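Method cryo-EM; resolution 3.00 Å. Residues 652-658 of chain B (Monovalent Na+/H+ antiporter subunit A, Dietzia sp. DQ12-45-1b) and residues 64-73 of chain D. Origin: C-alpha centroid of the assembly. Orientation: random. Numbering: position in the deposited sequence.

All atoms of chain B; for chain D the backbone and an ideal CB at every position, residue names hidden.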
# COMPACT_ATOMS: atom_id res chain seq x y z
N GLN B 652 15.96 8.06 -25.84
CA GLN B 652 16.41 8.91 -24.74
C GLN B 652 16.44 10.37 -25.15
O GLN B 652 16.00 11.24 -24.38
CB GLN B 652 17.79 8.45 -24.27
CG GLN B 652 18.39 9.33 -23.20
CD GLN B 652 17.43 9.59 -22.06
OE1 GLN B 652 17.04 10.73 -21.81
NE2 GLN B 652 17.05 8.53 -21.37
N LEU B 653 16.95 10.67 -26.34
CA LEU B 653 16.91 12.04 -26.84
C LEU B 653 15.48 12.57 -26.88
O LEU B 653 15.20 13.68 -26.39
CB LEU B 653 17.53 12.11 -28.24
CG LEU B 653 19.04 12.20 -28.34
CD1 LEU B 653 19.47 12.21 -29.80
CD2 LEU B 653 19.54 13.44 -27.64
N LEU B 654 14.57 11.79 -27.45
CA LEU B 654 13.20 12.27 -27.61
C LEU B 654 12.50 12.42 -26.27
O LEU B 654 11.75 13.38 -26.06
CB LEU B 654 12.43 11.32 -28.52
CG LEU B 654 12.95 11.34 -29.96
CD1 LEU B 654 12.26 10.28 -30.79
CD2 LEU B 654 12.73 12.71 -30.56
N VAL B 655 12.74 11.50 -25.33
CA VAL B 655 12.13 11.61 -24.01
C VAL B 655 12.72 12.78 -23.25
O VAL B 655 12.02 13.46 -22.50
CB VAL B 655 12.30 10.28 -23.25
CG1 VAL B 655 12.16 10.49 -21.76
CG2 VAL B 655 11.27 9.28 -23.74
N GLU B 656 14.00 13.09 -23.47
CA GLU B 656 14.59 14.27 -22.85
C GLU B 656 13.93 15.54 -23.36
O GLU B 656 13.61 16.44 -22.57
CB GLU B 656 16.10 14.31 -23.10
CG GLU B 656 16.75 15.62 -22.73
CD GLU B 656 16.92 16.55 -23.91
OE1 GLU B 656 16.44 16.20 -25.01
OE2 GLU B 656 17.52 17.63 -23.75
N VAL B 657 13.71 15.63 -24.67
CA VAL B 657 13.08 16.85 -25.19
C VAL B 657 11.63 16.95 -24.73
O VAL B 657 11.16 18.04 -24.36
CB VAL B 657 13.22 16.93 -26.73
CG1 VAL B 657 12.10 16.20 -27.44
CG2 VAL B 657 13.25 18.38 -27.17
N LEU B 658 10.92 15.83 -24.67
CA LEU B 658 9.52 15.86 -24.28
C LEU B 658 9.33 15.97 -22.77
O LEU B 658 8.21 16.26 -22.33
CB LEU B 658 8.79 14.62 -24.80
CG LEU B 658 8.49 14.67 -26.29
CD1 LEU B 658 7.70 13.45 -26.72
CD2 LEU B 658 7.74 15.93 -26.65
N UNK D 64 17.77 13.75 -35.62
CA UNK D 64 16.77 13.91 -34.57
C UNK D 64 17.23 14.88 -33.49
O UNK D 64 16.45 15.69 -33.01
CB UNK D 64 16.44 12.55 -33.94
N UNK D 65 18.51 14.80 -33.11
CA UNK D 65 19.02 15.68 -32.06
C UNK D 65 18.86 17.15 -32.43
O UNK D 65 18.65 17.99 -31.54
CB UNK D 65 20.49 15.37 -31.78
N UNK D 66 18.95 17.48 -33.72
CA UNK D 66 18.73 18.86 -34.14
C UNK D 66 17.27 19.26 -33.94
O UNK D 66 16.99 20.40 -33.56
CB UNK D 66 19.13 19.04 -35.60
N UNK D 67 16.34 18.34 -34.19
CA UNK D 67 14.95 18.56 -33.84
C UNK D 67 14.71 18.47 -32.34
O UNK D 67 13.57 18.66 -31.90
CB UNK D 67 14.06 17.55 -34.57
N UNK D 68 15.74 18.17 -31.56
CA UNK D 68 15.65 18.09 -30.12
C UNK D 68 16.42 19.21 -29.44
O UNK D 68 15.91 19.83 -28.50
CB UNK D 68 16.16 16.73 -29.64
N UNK D 69 17.63 19.50 -29.91
CA UNK D 69 18.36 20.66 -29.42
C UNK D 69 17.74 21.99 -29.78
O UNK D 69 18.25 23.03 -29.34
CB UNK D 69 19.79 20.62 -29.95
N UNK D 70 16.66 21.99 -30.56
CA UNK D 70 15.91 23.19 -30.89
C UNK D 70 14.64 23.32 -30.06
O UNK D 70 14.41 24.37 -29.45
CB UNK D 70 15.56 23.19 -32.38
N UNK D 71 13.82 22.28 -30.02
CA UNK D 71 12.62 22.30 -29.18
C UNK D 71 12.99 22.46 -27.72
O UNK D 71 12.28 23.11 -26.95
CB UNK D 71 11.80 21.02 -29.38
N UNK D 72 14.11 21.87 -27.30
CA UNK D 72 14.58 22.03 -25.93
C UNK D 72 15.35 23.33 -25.72
O UNK D 72 15.84 23.56 -24.62
CB UNK D 72 15.46 20.84 -25.54
N UNK D 73 15.48 24.16 -26.75
CA UNK D 73 16.05 25.49 -26.62
C UNK D 73 14.98 26.57 -26.66
O UNK D 73 14.93 27.43 -25.78
CB UNK D 73 17.08 25.73 -27.73

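The seven residues of chain B are one run of helix, with Leu B653, Leu B654, Glu B656 and Val B657 presented to chain D. The surface is largely apolar; the carboxylate of Glu B656 is its one charged group.

Position 64 is helical, and its CA-to-CB bond points toward chain B. The ideal CB lies 5.0 Å from Leu B654 CD2 and 5.1 Å from Leu B653 CD1. That leaves a gap between methyl groups which a short apolar chain could close; valine, isoleucine or leucine would suit. The residue is Val D64, with chi1 in t. Its CG1 packs 3.6 Å from Leu B654 CD2.

Position 65 is also helical, with CA-to-CB sideways. The ideal CB is already 3.9 Å from Leu B653 CD1, so the contact is made without further atoms. Alanine fits well; a longer chain would need to turn aside from that methyl. The residue is Ala D65, and its CB makes this one apolar contact.

At position 66 nothing of chain B is within reach, and the contact sets no preference. The residue is Thr D66, whose OG1 is hydrogen-bonded elsewhere in the structure.

Position 67 points sideways, with no chain B atom within 5.5 Å of the ideal CB. Many side chains are possible. Leu D67 is found here and makes no contact.

Position 68 points toward chain B. Its ideal CB is 4.1 Å from Val B657 CB, 4.6 Å from Leu B653 O and 4.7 Å from Glu B656 OE1. The space is confined, so a compact chain is favoured. Valine or alanine would suit the apolar side; serine or threonine could also be considered because of the nearby oxygens. The residue is Val D68, with chi1 in t. Its CG1 lies 3.6 Å from Val B657 CB and only 3.2 Å from Glu B656 OE1, a close approach of a methyl to a carboxylate oxygen. Its CG2 reaches Leu B654 CD2 at 3.8 Å. Both methyls touch Val B657.

Position 69 points away from chain B. An ideal CB would sit 3.3 Å from the O of Ala D65, which is crowded, so glycine is a good candidate. The residue is Gly D69.

Position 70 also points away, and chain B gives no guidance. It is Leu D70.

Position 71 is helical and points toward chain B. The ideal CB is 3.7 Å from Val B657 CG2. Alanine or a small branched apolar residue would suit. The residue is Val D71; its CB is 3.8 Å from Val B657 CG2.

Position 72 points toward chain B as well. Its ideal CB lies 3.7 Å from Val B657 CG2 and 4.2 Å from Glu B656 OE2. Alanine, serine or threonine are plausible. The residue is Ser D72. Its OG donates a 3.0 Å hydrogen bond to Val D68 O, one turn back, and stays 4.1 Å from Glu B656 OE2.

Position 73 is out of reach and unconstrained by chain B. It is Ala D73.

Chain D (64-73) VATLVGLVSA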
# COMPACT_ATOMS: atom_id res chain seq x y z
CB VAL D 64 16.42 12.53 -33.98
CG1 VAL D 64 15.69 12.68 -32.66
CG2 VAL D 64 15.59 11.74 -34.97
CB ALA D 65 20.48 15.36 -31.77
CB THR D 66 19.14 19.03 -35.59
OG1 THR D 66 18.36 18.16 -36.42
CG2 THR D 66 20.60 18.68 -35.76
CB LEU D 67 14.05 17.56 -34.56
CG LEU D 67 14.21 17.48 -36.08
CD1 LEU D 67 13.11 16.64 -36.68
CD2 LEU D 67 14.22 18.88 -36.68
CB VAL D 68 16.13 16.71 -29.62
CG1 VAL D 68 16.52 16.77 -28.16
CG2 VAL D 68 15.06 15.66 -29.85
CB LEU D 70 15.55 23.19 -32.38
CG LEU D 70 14.48 24.20 -32.79
CD1 LEU D 70 15.05 25.60 -32.83
CD2 LEU D 70 13.90 23.82 -34.13
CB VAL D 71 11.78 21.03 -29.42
CG1 VAL D 71 10.51 21.07 -28.59
CG2 VAL D 71 11.45 20.90 -30.89
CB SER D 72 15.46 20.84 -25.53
OG SER D 72 16.79 21.04 -25.94
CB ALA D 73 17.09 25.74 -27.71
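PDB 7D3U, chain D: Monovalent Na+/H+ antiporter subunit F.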